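Local structure of phosphodiesterase (Pseudomonas aeruginosa, 4G75) at residues Glu164-Lys169 against Asn209-Ile214. The protein is a colicin M-like bacteriocin that binds magnesium and probably kills related bacteria by hydrolysing the lipid-linked precursor of peptidoglycan. Numbering follows the deposited sequence.
With MG (magnesium ion), chain B; EDO (1,2-ethanediol), chain D.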
loop_
_atom_site.group_PDB
_atom_site.type_symbol
_atom_site.label_atom_id
_atom_site.label_comp_id
_atom_site.label_asym_id
_atom_site.label_seq_id
_atom_site.Cartn_x
_atom_site.Cartn_y
_atom_site.Cartn_z
ATOM N N GLU A 164 2.443 8.947 10.123
ATOM C CA GLU A 164 1.361 8.572 11.026
ATOM C C GLU A 164 0.397 7.566 10.393
ATOM O O GLU A 164 -0.367 6.900 11.099
ATOM C CB GLU A 164 0.604 9.814 11.532
ATOM C CG GLU A 164 -0.219 10.556 10.480
ATOM C CD GLU A 164 0.588 11.574 9.677
ATOM O OE1 GLU A 164 1.838 11.607 9.791
ATOM O OE2 GLU A 164 -0.038 12.350 8.921
ATOM N N ARG A 165 0.429 7.448 9.068
ATOM C CA ARG A 165 -0.462 6.501 8.391
ATOM C C ARG A 165 0.159 5.117 8.252
ATOM O O ARG A 165 -0.505 4.183 7.825
ATOM C CB ARG A 165 -0.915 7.029 7.024
ATOM C CG ARG A 165 -1.829 8.241 7.141
ATOM C CD ARG A 165 -2.333 8.767 5.799
ATOM N NE ARG A 165 -3.357 9.778 6.033
ATOM C CZ ARG A 165 -4.667 9.553 6.007
ATOM N NH1 ARG A 165 -5.148 8.352 5.716
ATOM N NH2 ARG A 165 -5.501 10.546 6.248
ATOM N N LEU A 166 1.434 4.991 8.606
ATOM C CA LEU A 166 2.072 3.675 8.650
ATOM C C LEU A 166 1.412 2.784 9.692
ATOM O O LEU A 166 1.454 1.559 9.589
ATOM C CB LEU A 166 3.569 3.797 8.973
ATOM C CG LEU A 166 4.478 4.528 7.989
ATOM C CD1 LEU A 166 5.857 4.686 8.608
ATOM C CD2 LEU A 166 4.573 3.798 6.639
ATOM N N ASN A 167 0.813 3.406 10.704
ATOM C CA ASN A 167 0.269 2.675 11.844
ATOM C C ASN A 167 1.343 1.885 12.593
ATOM O O ASN A 167 1.111 0.755 13.029
ATOM C CB ASN A 167 -0.863 1.742 11.407
ATOM C CG ASN A 167 -1.832 1.445 12.530
ATOM O OD1 ASN A 167 -1.993 2.252 13.443
ATOM N ND2 ASN A 167 -2.488 0.292 12.465
ATOM N N ILE A 168 2.524 2.475 12.736
ATOM C CA ILE A 168 3.567 1.843 13.528
ATOM C C ILE A 168 3.537 2.366 14.965
ATOM O O ILE A 168 2.994 3.436 15.232
ATOM C CB ILE A 168 4.970 1.991 12.902
ATOM C CG1 ILE A 168 5.341 3.467 12.725
ATOM C CG2 ILE A 168 5.038 1.235 11.571
ATOM C CD1 ILE A 168 6.816 3.672 12.347
ATOM N N LYS A 169 4.107 1.588 15.877
ATOM C CA LYS A 169 4.103 1.909 17.300
ATOM C C LYS A 169 5.482 1.655 17.895
ATOM O O LYS A 169 5.644 0.780 18.750
ATOM C CB LYS A 169 3.085 1.026 18.025
ATOM C CG LYS A 169 1.666 1.096 17.481
ATOM C CD LYS A 169 0.963 2.360 17.949
ATOM C CE LYS A 169 -0.546 2.278 17.742
ATOM N NZ LYS A 169 -0.937 2.249 16.303
ATOM N N ASN A 209 3.624 -4.506 3.813
ATOM C CA ASN A 209 3.409 -4.980 2.455
ATOM C C ASN A 209 3.642 -3.864 1.444
ATOM O O ASN A 209 3.510 -4.069 0.242
ATOM C CB ASN A 209 1.977 -5.509 2.338
ATOM C CG ASN A 209 1.769 -6.416 1.141
ATOM O OD1 ASN A 209 2.663 -7.163 0.719
ATOM N ND2 ASN A 209 0.574 -6.370 0.601
ATOM N N THR A 210 3.988 -2.676 1.936
ATOM C CA THR A 210 4.232 -1.530 1.065
ATOM C C THR A 210 5.690 -1.068 1.138
ATOM O O THR A 210 6.422 -1.129 0.149
ATOM C CB THR A 210 3.295 -0.345 1.412
ATOM O OG1 THR A 210 1.929 -0.785 1.346
ATOM C CG2 THR A 210 3.500 0.806 0.436
ATOM N N VAL A 211 6.092 -0.596 2.312
ATOM C CA VAL A 211 7.460 -0.140 2.534
ATOM C C VAL A 211 8.346 -1.156 3.250
ATOM O O VAL A 211 9.562 -1.080 3.146
ATOM C CB VAL A 211 7.507 1.187 3.317
ATOM C CG1 VAL A 211 6.907 2.306 2.471
ATOM C CG2 VAL A 211 6.771 1.053 4.653
ATOM N N GLY A 212 7.749 -2.083 3.989
ATOM C CA GLY A 212 8.517 -3.097 4.702
ATOM C C GLY A 212 9.459 -2.510 5.741
ATOM O O GLY A 212 9.032 -1.761 6.623
ATOM N N GLU A 213 10.739 -2.857 5.655
ATOM C CA GLU A 213 11.716 -2.288 6.578
ATOM C C GLU A 213 12.095 -0.879 6.142
ATOM O O GLU A 213 12.454 -0.656 4.988
ATOM C CB GLU A 213 12.976 -3.153 6.664
ATOM C CG GLU A 213 13.920 -2.698 7.774
ATOM C CD GLU A 213 15.294 -3.339 7.702
ATOM O OE1 GLU A 213 15.554 -4.269 8.494
ATOM O OE2 GLU A 213 16.114 -2.911 6.860
ATOM N N ILE A 214 12.014 0.072 7.069
ATOM C CA ILE A 214 12.403 1.444 6.783
ATOM C C ILE A 214 13.459 1.847 7.795
ATOM O O ILE A 214 13.728 1.106 8.727
ATOM C CB ILE A 214 11.210 2.401 6.871
ATOM C CG1 ILE A 214 10.599 2.371 8.276
ATOM C CG2 ILE A 214 10.157 2.019 5.830
ATOM C CD1 ILE A 214 9.447 3.343 8.466
HETATM MG MG MG B . 11.769 -1.097 2.741
HETATM C C1 EDO D . 6.333 -6.533 -2.029
HETATM O O1 EDO D . 6.946 -5.441 -2.724
HETATM C C2 EDO D . 5.087 -6.056 -1.300
HETATM O O2 EDO D . 4.113 -5.586 -2.238
HETATM O O HOH W 1 14.211 -1.314 2.039
HETATM O O HOH W 2 11.148 -2.116 0.506
#
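L166 meets V211 and I214 through methyl groups alone, in the colicin M-like domain, beside a magnesium-binding loop. That loop leads from helix 205-208 into strand 213-224 of the mixed sheet. The other side is a turn in the loop between strand 159-160 and helix 176-184. L166 carries the contact. Its CG stands anti to its own carbonyl carbon (chi1 -64°), and the fork at CG offers one methyl to each partner. CD1 reaches CD1 of I214 at 3.8 Å, the two chains meeting tip to tip. CD2 lies 4.0 Å from CG2 of V211, and here the side chains cross at about a right angle. I214 holds its CG1 between the backbone N and the carbonyl carbon (chi1 60°), and the extended arm beyond it carries CD1 out to the L166 methyl. All three residues are buried, and F161 and I279 add to the packing around L166 and I214.

The rest is looser. No hydrogen bond joins the two segments, and the nearest CA atoms, those of L166 and V211, are 9.0 Å apart. I168 also points toward the second segment, but its CD1 stays 4.7 Å from CD1 of I214. The turn is tied instead to S204 and D203, through L166 O and K169 N. E164 and K169 are exposed.

The backbone of the magnesium-binding loop supplies two ligands of the ion. G212 lies between them with a positive phi (62°), which favours glycine, and E213 turns its side chain to the exposed side. D241 OD2 and two waters also bind the ion. The side chain of I214 lies about 4 Å from that of D241. V211 gives a methyl to L166 and its carbonyl to the metal: V211 O holds magnesium at 2.2 Å and E213 O at 2.4 Å.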